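Baccell_00875 (Bacteroides cellulosilyticus DSM 14838, PDB 5NO8) is a polysaccharide lyase that probably removes the rhamnose caps linked to glucuronic acid on complex arabinogalactan proteins. Local coordinates at residues V191-A196 with S234-V239. Numbering follows the deposited sequence.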
loop_
_atom_site.group_PDB
_atom_site.type_symbol
_atom_site.label_atom_id
_atom_site.label_comp_id
_atom_site.label_asym_id
_atom_site.label_seq_id
_atom_site.Cartn_x
_atom_site.Cartn_y
_atom_site.Cartn_z
ATOM N N VAL A 191 7.070 2.275 -19.784
ATOM C CA VAL A 191 8.489 2.377 -19.505
ATOM C C VAL A 191 8.993 3.690 -20.072
ATOM O O VAL A 191 8.854 3.936 -21.283
ATOM C CB VAL A 191 9.255 1.189 -20.090
ATOM C CG1 VAL A 191 10.771 1.417 -20.083
ATOM C CG2 VAL A 191 8.912 -0.054 -19.292
ATOM N N VAL A 192 9.578 4.512 -19.204
ATOM C CA VAL A 192 10.190 5.782 -19.651
ATOM C C VAL A 192 11.502 5.474 -20.372
ATOM O O VAL A 192 12.402 4.767 -19.870
ATOM C CB VAL A 192 10.423 6.756 -18.468
ATOM C CG1 VAL A 192 11.277 7.971 -18.874
ATOM C CG2 VAL A 192 9.109 7.151 -17.849
ATOM N N THR A 193 11.628 6.027 -21.574
ATOM C CA THR A 193 12.817 5.829 -22.403
ATOM C C THR A 193 13.586 7.085 -22.733
ATOM O O THR A 193 14.701 6.975 -23.191
ATOM C CB THR A 193 12.434 5.123 -23.720
ATOM O OG1 THR A 193 11.340 5.809 -24.361
ATOM C CG2 THR A 193 12.001 3.693 -23.403
ATOM N N ASP A 194 13.029 8.267 -22.501
ATOM C CA ASP A 194 13.797 9.487 -22.589
ATOM C C ASP A 194 13.210 10.444 -21.557
ATOM O O ASP A 194 12.019 10.409 -21.296
ATOM C CB ASP A 194 13.745 10.073 -24.015
ATOM C CG ASP A 194 14.789 11.160 -24.245
ATOM O OD1 ASP A 194 15.837 11.185 -23.552
ATOM O OD2 ASP A 194 14.588 11.994 -25.148
ATOM N N GLY A 195 14.054 11.280 -20.965
ATOM C CA GLY A 195 13.642 12.148 -19.859
ATOM C C GLY A 195 13.412 11.338 -18.591
ATOM O O GLY A 195 13.996 10.261 -18.422
ATOM N N ALA A 196 12.591 11.863 -17.697
ATOM C CA ALA A 196 12.438 11.297 -16.359
ATOM C C ALA A 196 11.089 11.595 -15.745
ATOM O O ALA A 196 10.440 12.591 -16.086
ATOM C CB ALA A 196 13.543 11.809 -15.453
ATOM N N SER A 234 12.504 16.801 -23.420
ATOM C CA SER A 234 11.783 15.688 -24.009
ATOM C C SER A 234 11.559 14.541 -23.024
ATOM O O SER A 234 12.455 14.137 -22.287
ATOM C CB SER A 234 12.483 15.134 -25.252
ATOM O OG SER A 234 13.885 15.182 -25.109
ATOM N N LEU A 235 10.348 14.024 -23.063
ATOM C CA LEU A 235 9.965 12.845 -22.308
ATOM C C LEU A 235 9.403 11.864 -23.330
ATOM O O LEU A 235 8.554 12.233 -24.141
ATOM C CB LEU A 235 8.907 13.206 -21.315
ATOM C CG LEU A 235 8.180 12.065 -20.609
ATOM C CD1 LEU A 235 9.077 11.428 -19.571
ATOM C CD2 LEU A 235 6.872 12.549 -20.013
ATOM N N GLU A 236 9.836 10.606 -23.240
ATOM C CA GLU A 236 9.317 9.581 -24.100
ATOM C C GLU A 236 9.002 8.348 -23.253
ATOM O O GLU A 236 9.755 7.991 -22.352
ATOM C CB GLU A 236 10.346 9.250 -25.179
ATOM C CG GLU A 236 9.913 8.174 -26.155
ATOM C CD GLU A 236 11.044 7.718 -27.068
ATOM O OE1 GLU A 236 10.990 8.078 -28.258
ATOM O OE2 GLU A 236 11.988 7.024 -26.602
ATOM N N TRP A 237 7.912 7.678 -23.563
ATOM C CA TRP A 237 7.684 6.388 -22.959
ATOM C C TRP A 237 7.054 5.428 -23.945
ATOM O O TRP A 237 6.525 5.863 -24.970
ATOM C CB TRP A 237 6.856 6.510 -21.696
ATOM C CG TRP A 237 5.504 7.224 -21.797
ATOM C CD1 TRP A 237 4.531 7.054 -22.736
ATOM C CD2 TRP A 237 4.985 8.178 -20.867
ATOM N NE1 TRP A 237 3.461 7.852 -22.468
ATOM C CE2 TRP A 237 3.708 8.553 -21.320
ATOM C CE3 TRP A 237 5.464 8.726 -19.682
ATOM C CZ2 TRP A 237 2.905 9.457 -20.628
ATOM C CZ3 TRP A 237 4.665 9.646 -18.999
ATOM C CH2 TRP A 237 3.417 10.001 -19.482
ATOM N N HIS A 238 7.145 4.139 -23.613
ATOM C CA HIS A 238 6.522 3.060 -24.366
ATOM C C HIS A 238 5.432 2.458 -23.493
ATOM O O HIS A 238 5.703 2.167 -22.325
ATOM C CB HIS A 238 7.517 1.969 -24.621
ATOM C CG HIS A 238 8.544 2.306 -25.638
ATOM N ND1 HIS A 238 8.892 1.429 -26.638
ATOM C CD2 HIS A 238 9.298 3.412 -25.826
ATOM C CE1 HIS A 238 9.831 1.974 -27.396
ATOM N NE2 HIS A 238 10.110 3.171 -26.914
ATOM N N VAL A 239 4.234 2.288 -24.060
ATOM C CA VAL A 239 3.103 1.632 -23.428
ATOM C C VAL A 239 2.823 0.342 -24.176
ATOM O O VAL A 239 2.771 0.331 -25.400
ATOM C CB VAL A 239 1.875 2.546 -23.416
ATOM C CG1 VAL A 239 0.685 1.824 -22.806
ATOM C CG2 VAL A 239 2.191 3.816 -22.652
#
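T193 is the residue to look at first, because a classic beta bulge turns it toward the neighbouring strand. V191 and H238 form a regular antiparallel hydrogen-bonded pair, with V191 N to H238 O and H238 N to V191 O both 2.9 Å, and V192 faces W237 in the next, non-hydrogen-bonded pair. Then the register slips by one: T193 and D194 together sit opposite E236, and E236 O accepts from both amides, 2.8 Å from T193 N and 3.3 Å from D194 N. Both donors stand above the plane of that carbonyl. The bulge places the T193 hydroxyl against both E236 and H238. With OG1 in the crowded position between backbone N and carbonyl carbon (chi1 51°), it donates to E236 OE2 over 2.6 Å, meeting the anti lone pair of the carboxylate. E236 can reach it because its chain runs extended beyond CG, crossing T193 obliquely. H238 comes in roughly at right angles to that bond, the two side chains crossing at about a right angle: CD2 lies 3.6 Å from T193 CG2, and OG1 sits at the ring edge, near its plane. D194 is carried alongside E236, CB to CB 3.7 Å. On the opposite face V192 spreads its two methyls, CG1 toward L235 CD1 and CG2 to the edge of the W237 indole, whose NE1 bonds to E125 on strand 122-131. The bulge adds an extra residue to an inner pair of strands of an eight-stranded antiparallel sheet, and E236 N, bonding to D194 O, takes up the pairing again. Chemically, one hydroxyl holds OE2 of E236 and probably favours its charge, while the D194 carboxylate, OD2 5.8 Å from E236 OE2, should act mildly against it, perhaps tempered by D194's long, weak ion pair with K326.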